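Local coordinates for glycosyl transferase family 8 (Streptococcus pneumoniae, PDB 5GVV) that transfers galactose from UDP-galactose to the terminal glucose of the already glycosylated serine-rich repeat protein PsrP, the third step in its O-glycosylation, at the interface of chains A and B. Coordinates in Å, arbitrary orientation; residue numbers count along the deposited sequence, not the author numbering. Chains: chain A/B, Glycosyl transferase family 8.

Contact 1: the interface of chains A and B. Residues chain A 18, 235-237, 244, 248, 252; chain B 14, 17, 44, 46-47.
Helix 244-251 of chain A, the loop 235-237 and A:Arg18 of helix 17-30 face the 3-10 turn 14-16 and the start of helix 45-57 in chain B. A:Trp248, its CG beside the backbone N (chi1 -77°), lays one indole face under B:Glu46, whose CB sits 3.7 Å from the centroid of the five-membered ring in a CH-pi contact. B:Glu46 bends at chi2 (82°), and its carboxylate lies nearly parallel to the indole. A:Arg244, extended from CG to NE, grips that carboxylate side-on: NE gives a nearly straight hydrogen bond, also a salt bridge, to OE2 of B:Glu46 (2.7 Å), and NH2 reaches OE1 (3.3 Å). Both oxygens are met from above the carboxylate plane. The same NH2 binds the backbone O of A:Asn236 (2.8 Å), which helps fix the guanidinium. At the far rim of the indole, CZ2 touches CB of B:Pro44 (3.5 Å), while CH2 meets the B:Tyr14 hydroxyl tip to tip. That hydroxyl donates to a lone pair of the A:Trp235 carbonyl O (2.7 Å) and accepts from NH1 of A:Arg18 (2.8 Å), whose guanidinium is turned 67° from the phenol ring. B:Pro44 CD covers the centre of one phenol face. The patch joins the two copies of this glycosyltransferase in the crystal and ties in B:Tyr14 of the UDP-binding segment, so dimerisation could steady that part of the donor site.

Contact 2: the interface of chains A and B. Residues chain A 54, 252, 254-256; chain B 54, 252, 254-256.
This polar, two-fold symmetric homodimer interface between two family 8 glycosyltransferase chains joins the N-terminal ends of paired helices 255-263 across the axis of the deposited assembly, which may or may not be the biological dimer. Its motif is a reciprocal helix N-cap: A:Asp254 and B:Asp254, each just before its helix, cap the helix of the other chain. A:Asp254, with CG beside its own backbone N (chi1 -78°), sends OD1 to the amide N of B:Trp255 (3.3 Å) and OD2 to the amide N of B:Ser256 (3.1 Å). Both N-H groups approach from above the carboxylate plane. In the twin, OD2 of B:Asp254 takes the amide N of A:Ser256 (2.9 Å), and its OD1 bond to the A:Trp255 amide is weak. The two aspartates slide past each other in opposite directions with carboxylates stacked, their planes 29° apart and CB of A:Asp254 3.7 Å from CG of B:Asp254. If both are ionised, the two carboxylates would repel; the helix N-termini facing them may offset this. Beside them the two serine hydroxyls share a hydrogen bond of undecided direction, OG of A:Ser256 to OG of B:Ser256 (2.7 Å), each OG in the crowded position between its backbone N and carbonyl carbon (chi1 60°). Farther out, water 2 links the A:Tyr54 hydroxyl (2.6 Å to OH) to the B:Leu252 carbonyl, lying at the edge of the phenol ring. On the opposite side waters 1 and 3 bridge the B:Tyr54 hydroxyl and the A:Leu252 carbonyl. Within each chain, CD2 of A:Tyr54 or B:Tyr54 rests over one indole face of A:Trp255 or B:Trp255, toward its rim.

Contact 1: the interface of chains A and B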
# COMPACT_ATOMS: atom_id res chain seq x y z
N ARG A 18 -1.06 0.51 4.21
CA ARG A 18 -1.43 -0.89 3.98
C ARG A 18 -1.82 -1.58 5.29
O ARG A 18 -2.67 -2.47 5.30
CB ARG A 18 -0.30 -1.67 3.29
CG ARG A 18 -0.16 -1.38 1.79
CD ARG A 18 0.95 -2.21 1.15
NE ARG A 18 0.62 -3.63 1.11
CZ ARG A 18 1.29 -4.57 1.77
NH1 ARG A 18 2.33 -4.23 2.52
NH2 ARG A 18 0.93 -5.84 1.68
N TRP A 235 3.56 -8.92 7.72
CA TRP A 235 3.56 -8.40 6.36
C TRP A 235 4.96 -8.29 5.76
O TRP A 235 5.11 -7.98 4.57
CB TRP A 235 2.85 -7.05 6.28
CG TRP A 235 3.44 -5.95 7.12
CD1 TRP A 235 4.51 -5.16 6.80
CD2 TRP A 235 2.97 -5.50 8.40
NE1 TRP A 235 4.73 -4.25 7.81
CE2 TRP A 235 3.80 -4.43 8.80
CE3 TRP A 235 1.92 -5.88 9.24
CZ2 TRP A 235 3.62 -3.75 10.01
CZ3 TRP A 235 1.74 -5.21 10.45
CH2 TRP A 235 2.59 -4.16 10.82
N ASN A 236 5.99 -8.54 6.56
CA ASN A 236 7.35 -8.56 6.05
C ASN A 236 7.52 -9.75 5.12
O ASN A 236 6.71 -10.67 5.15
CB ASN A 236 8.36 -8.60 7.20
CG ASN A 236 8.45 -7.29 7.95
OD1 ASN A 236 8.04 -6.24 7.45
ND2 ASN A 236 9.02 -7.33 9.15
N GLN A 237 8.56 -9.74 4.28
CA GLN A 237 8.81 -10.87 3.39
C GLN A 237 8.98 -12.13 4.22
O GLN A 237 8.48 -13.21 3.86
CB GLN A 237 10.05 -10.62 2.52
CG GLN A 237 10.41 -11.81 1.63
CD GLN A 237 11.59 -11.52 0.70
OE1 GLN A 237 12.49 -10.76 1.04
NE2 GLN A 237 11.57 -12.14 -0.48
N ARG A 244 0.58 -15.53 10.87
CA ARG A 244 0.94 -14.69 9.73
C ARG A 244 -0.17 -14.71 8.67
O ARG A 244 -0.47 -13.68 8.06
CB ARG A 244 2.25 -15.18 9.12
CG ARG A 244 2.62 -14.52 7.81
CD ARG A 244 3.89 -15.12 7.23
NE ARG A 244 4.22 -14.49 5.95
CZ ARG A 244 5.08 -13.49 5.80
NH1 ARG A 244 5.73 -13.01 6.85
NH2 ARG A 244 5.31 -12.99 4.59
N TRP A 248 -2.70 -11.59 6.24
CA TRP A 248 -2.79 -11.57 4.79
C TRP A 248 -4.22 -11.79 4.30
O TRP A 248 -4.64 -11.19 3.30
CB TRP A 248 -1.82 -12.59 4.18
CG TRP A 248 -0.43 -12.05 4.22
CD1 TRP A 248 0.55 -12.35 5.13
CD2 TRP A 248 0.13 -11.06 3.34
NE1 TRP A 248 1.68 -11.63 4.86
CE2 TRP A 248 1.45 -10.83 3.76
CE3 TRP A 248 -0.36 -10.36 2.24
CZ2 TRP A 248 2.29 -9.92 3.12
CZ3 TRP A 248 0.47 -9.46 1.59
CH2 TRP A 248 1.78 -9.24 2.03
N LEU A 252 -5.69 -8.93 1.75
CA LEU A 252 -6.06 -9.26 0.38
C LEU A 252 -7.57 -9.32 0.16
O LEU A 252 -8.04 -9.68 -0.93
CB LEU A 252 -5.42 -10.59 -0.02
CG LEU A 252 -3.90 -10.58 0.11
CD1 LEU A 252 -3.33 -11.97 0.00
CD2 LEU A 252 -3.29 -9.67 -0.95
N TYR B 14 8.85 -4.27 -3.05
CA TYR B 14 7.70 -4.30 -2.14
C TYR B 14 7.27 -2.90 -1.71
O TYR B 14 6.08 -2.65 -1.48
CB TYR B 14 8.07 -5.16 -0.91
CG TYR B 14 6.93 -5.54 0.02
CD1 TYR B 14 5.61 -5.57 -0.41
CD2 TYR B 14 7.19 -5.88 1.34
CE1 TYR B 14 4.58 -5.93 0.46
CE2 TYR B 14 6.17 -6.24 2.21
CZ TYR B 14 4.87 -6.27 1.76
OH TYR B 14 3.85 -6.62 2.64
N ILE B 17 4.66 -1.64 -3.98
CA ILE B 17 3.59 -2.61 -4.23
C ILE B 17 2.24 -1.95 -4.55
O ILE B 17 1.44 -2.50 -5.32
CB ILE B 17 3.47 -3.63 -3.06
CG1 ILE B 17 2.69 -4.87 -3.50
CG2 ILE B 17 2.83 -2.97 -1.83
CD1 ILE B 17 3.31 -5.60 -4.69
N PRO B 44 6.26 -10.40 -0.72
CA PRO B 44 5.78 -11.58 0.01
C PRO B 44 4.99 -12.57 -0.85
O PRO B 44 4.25 -12.15 -1.75
CB PRO B 44 4.86 -10.98 1.06
CG PRO B 44 5.44 -9.62 1.33
CD PRO B 44 5.87 -9.14 -0.04
N GLU B 46 2.46 -14.45 -0.21
CA GLU B 46 1.01 -14.39 -0.00
C GLU B 46 0.33 -13.50 -1.03
O GLU B 46 -0.77 -13.80 -1.51
CB GLU B 46 0.68 -13.87 1.40
CG GLU B 46 0.97 -14.85 2.56
CD GLU B 46 2.43 -14.85 2.97
OE1 GLU B 46 3.22 -14.10 2.36
OE2 GLU B 46 2.78 -15.60 3.91
N TRP B 47 0.97 -12.37 -1.34
CA TRP B 47 0.45 -11.44 -2.33
C TRP B 47 0.42 -12.13 -3.68
O TRP B 47 -0.59 -12.07 -4.39
CB TRP B 47 1.32 -10.18 -2.37
CG TRP B 47 0.83 -9.11 -3.32
CD1 TRP B 47 -0.02 -8.08 -3.04
CD2 TRP B 47 1.18 -8.97 -4.70
NE1 TRP B 47 -0.22 -7.31 -4.16
CE2 TRP B 47 0.50 -7.84 -5.20
CE3 TRP B 47 2.01 -9.70 -5.57
CZ2 TRP B 47 0.62 -7.42 -6.52
CZ3 TRP B 47 2.12 -9.28 -6.89
CH2 TRP B 47 1.43 -8.15 -7.35

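Contact 2: the interface of chains A and B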
# COMPACT_ATOMS: atom_id res chain seq x y z
N TYR A 54 -17.61 3.78 2.05
CA TYR A 54 -17.79 2.43 2.57
C TYR A 54 -18.34 2.47 3.99
O TYR A 54 -19.30 1.77 4.32
CB TYR A 54 -16.46 1.66 2.57
CG TYR A 54 -15.87 1.44 1.20
CD1 TYR A 54 -16.66 1.47 0.06
CD2 TYR A 54 -14.51 1.20 1.05
CE1 TYR A 54 -16.12 1.26 -1.20
CE2 TYR A 54 -13.95 1.00 -0.21
CZ TYR A 54 -14.76 1.03 -1.32
OH TYR A 54 -14.21 0.83 -2.57
N LEU A 252 -5.69 -8.93 1.75
CA LEU A 252 -6.06 -9.26 0.38
C LEU A 252 -7.57 -9.32 0.16
O LEU A 252 -8.04 -9.68 -0.93
CB LEU A 252 -5.42 -10.59 -0.02
CG LEU A 252 -3.90 -10.58 0.11
CD1 LEU A 252 -3.33 -11.97 0.00
CD2 LEU A 252 -3.29 -9.67 -0.95
N ASP A 254 -11.05 -7.80 -0.63
CA ASP A 254 -11.64 -6.63 -1.29
C ASP A 254 -12.65 -5.98 -0.35
O ASP A 254 -13.26 -6.67 0.47
CB ASP A 254 -12.35 -7.03 -2.58
CG ASP A 254 -11.40 -7.27 -3.74
OD1 ASP A 254 -10.33 -6.62 -3.80
OD2 ASP A 254 -11.73 -8.10 -4.61
N TRP A 255 -12.83 -4.67 -0.45
CA TRP A 255 -13.84 -3.99 0.33
C TRP A 255 -15.23 -4.47 -0.08
O TRP A 255 -16.17 -4.47 0.72
CB TRP A 255 -13.73 -2.48 0.14
CG TRP A 255 -12.76 -1.83 1.09
CD1 TRP A 255 -11.49 -1.39 0.81
CD2 TRP A 255 -12.99 -1.55 2.47
NE1 TRP A 255 -10.93 -0.85 1.94
CE2 TRP A 255 -11.83 -0.93 2.97
CE3 TRP A 255 -14.07 -1.75 3.33
CZ2 TRP A 255 -11.72 -0.52 4.31
CZ3 TRP A 255 -13.96 -1.34 4.65
CH2 TRP A 255 -12.79 -0.73 5.13
N SER A 256 -15.35 -4.87 -1.35
CA SER A 256 -16.60 -5.39 -1.89
C SER A 256 -17.09 -6.63 -1.13
O SER A 256 -18.29 -6.78 -0.90
CB SER A 256 -16.45 -5.69 -3.37
OG SER A 256 -15.43 -6.66 -3.58
N TYR B 54 -6.43 -14.48 -9.43
CA TYR B 54 -7.17 -13.52 -10.26
C TYR B 54 -6.73 -13.59 -11.73
O TYR B 54 -7.57 -13.62 -12.64
CB TYR B 54 -6.99 -12.08 -9.74
CG TYR B 54 -7.45 -11.86 -8.31
CD1 TYR B 54 -8.44 -12.64 -7.73
CD2 TYR B 54 -6.87 -10.86 -7.53
CE1 TYR B 54 -8.86 -12.43 -6.42
CE2 TYR B 54 -7.28 -10.64 -6.21
CZ TYR B 54 -8.27 -11.43 -5.67
OH TYR B 54 -8.67 -11.21 -4.37
N LEU B 252 -8.06 2.37 -6.18
CA LEU B 252 -9.16 2.09 -5.26
C LEU B 252 -10.17 1.09 -5.83
O LEU B 252 -11.13 0.71 -5.16
CB LEU B 252 -9.85 3.38 -4.85
CG LEU B 252 -8.96 4.36 -4.08
CD1 LEU B 252 -9.58 5.74 -4.04
CD2 LEU B 252 -8.71 3.85 -2.67
N ASP B 254 -11.65 -2.39 -6.70
CA ASP B 254 -11.55 -3.75 -6.16
C ASP B 254 -11.33 -4.78 -7.28
O ASP B 254 -11.84 -4.61 -8.38
CB ASP B 254 -12.81 -4.12 -5.39
CG ASP B 254 -12.80 -3.62 -3.96
OD1 ASP B 254 -11.70 -3.38 -3.40
OD2 ASP B 254 -13.89 -3.47 -3.38
N TRP B 255 -10.59 -5.85 -6.98
CA TRP B 255 -10.34 -6.89 -7.98
C TRP B 255 -11.64 -7.57 -8.41
O TRP B 255 -11.74 -8.04 -9.54
CB TRP B 255 -9.34 -7.94 -7.45
CG TRP B 255 -7.90 -7.53 -7.58
CD1 TRP B 255 -7.11 -7.00 -6.59
CD2 TRP B 255 -7.08 -7.61 -8.75
NE1 TRP B 255 -5.84 -6.76 -7.09
CE2 TRP B 255 -5.80 -7.13 -8.41
CE3 TRP B 255 -7.30 -8.06 -10.06
CZ2 TRP B 255 -4.75 -7.07 -9.33
CZ3 TRP B 255 -6.26 -8.00 -10.97
CH2 TRP B 255 -5.00 -7.52 -10.61
N SER B 256 -12.62 -7.62 -7.52
CA SER B 256 -13.93 -8.19 -7.83
C SER B 256 -14.61 -7.50 -9.01
O SER B 256 -15.27 -8.14 -9.83
CB SER B 256 -14.85 -8.10 -6.61
OG SER B 256 -15.03 -6.75 -6.22
O HOH W 1 -8.23 -9.00 -3.49
O HOH W 2 -11.77 0.00 -2.89
O HOH W 3 -9.15 -11.97 -1.35

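The C-alpha centres of contact 1 and contact 2 lie about 16 Å apart along one two-fold symmetric interface. A:Leu252 belongs to both: its side chain faces the chain B helix 45-57 in contact 1, while its carbonyl takes part in the water bridges of contact 2. Helix 45-57 of chain B also serves both, with its first turn in contact 1 and B:Tyr54 in contact 2. Contact 2 straddles the axis, whereas contact 1 recurs with the chains exchanged. The axial polar centre is therefore flanked by two copies of the aromatic and salt-bridged patch, a spread that may limit rocking between the two chains.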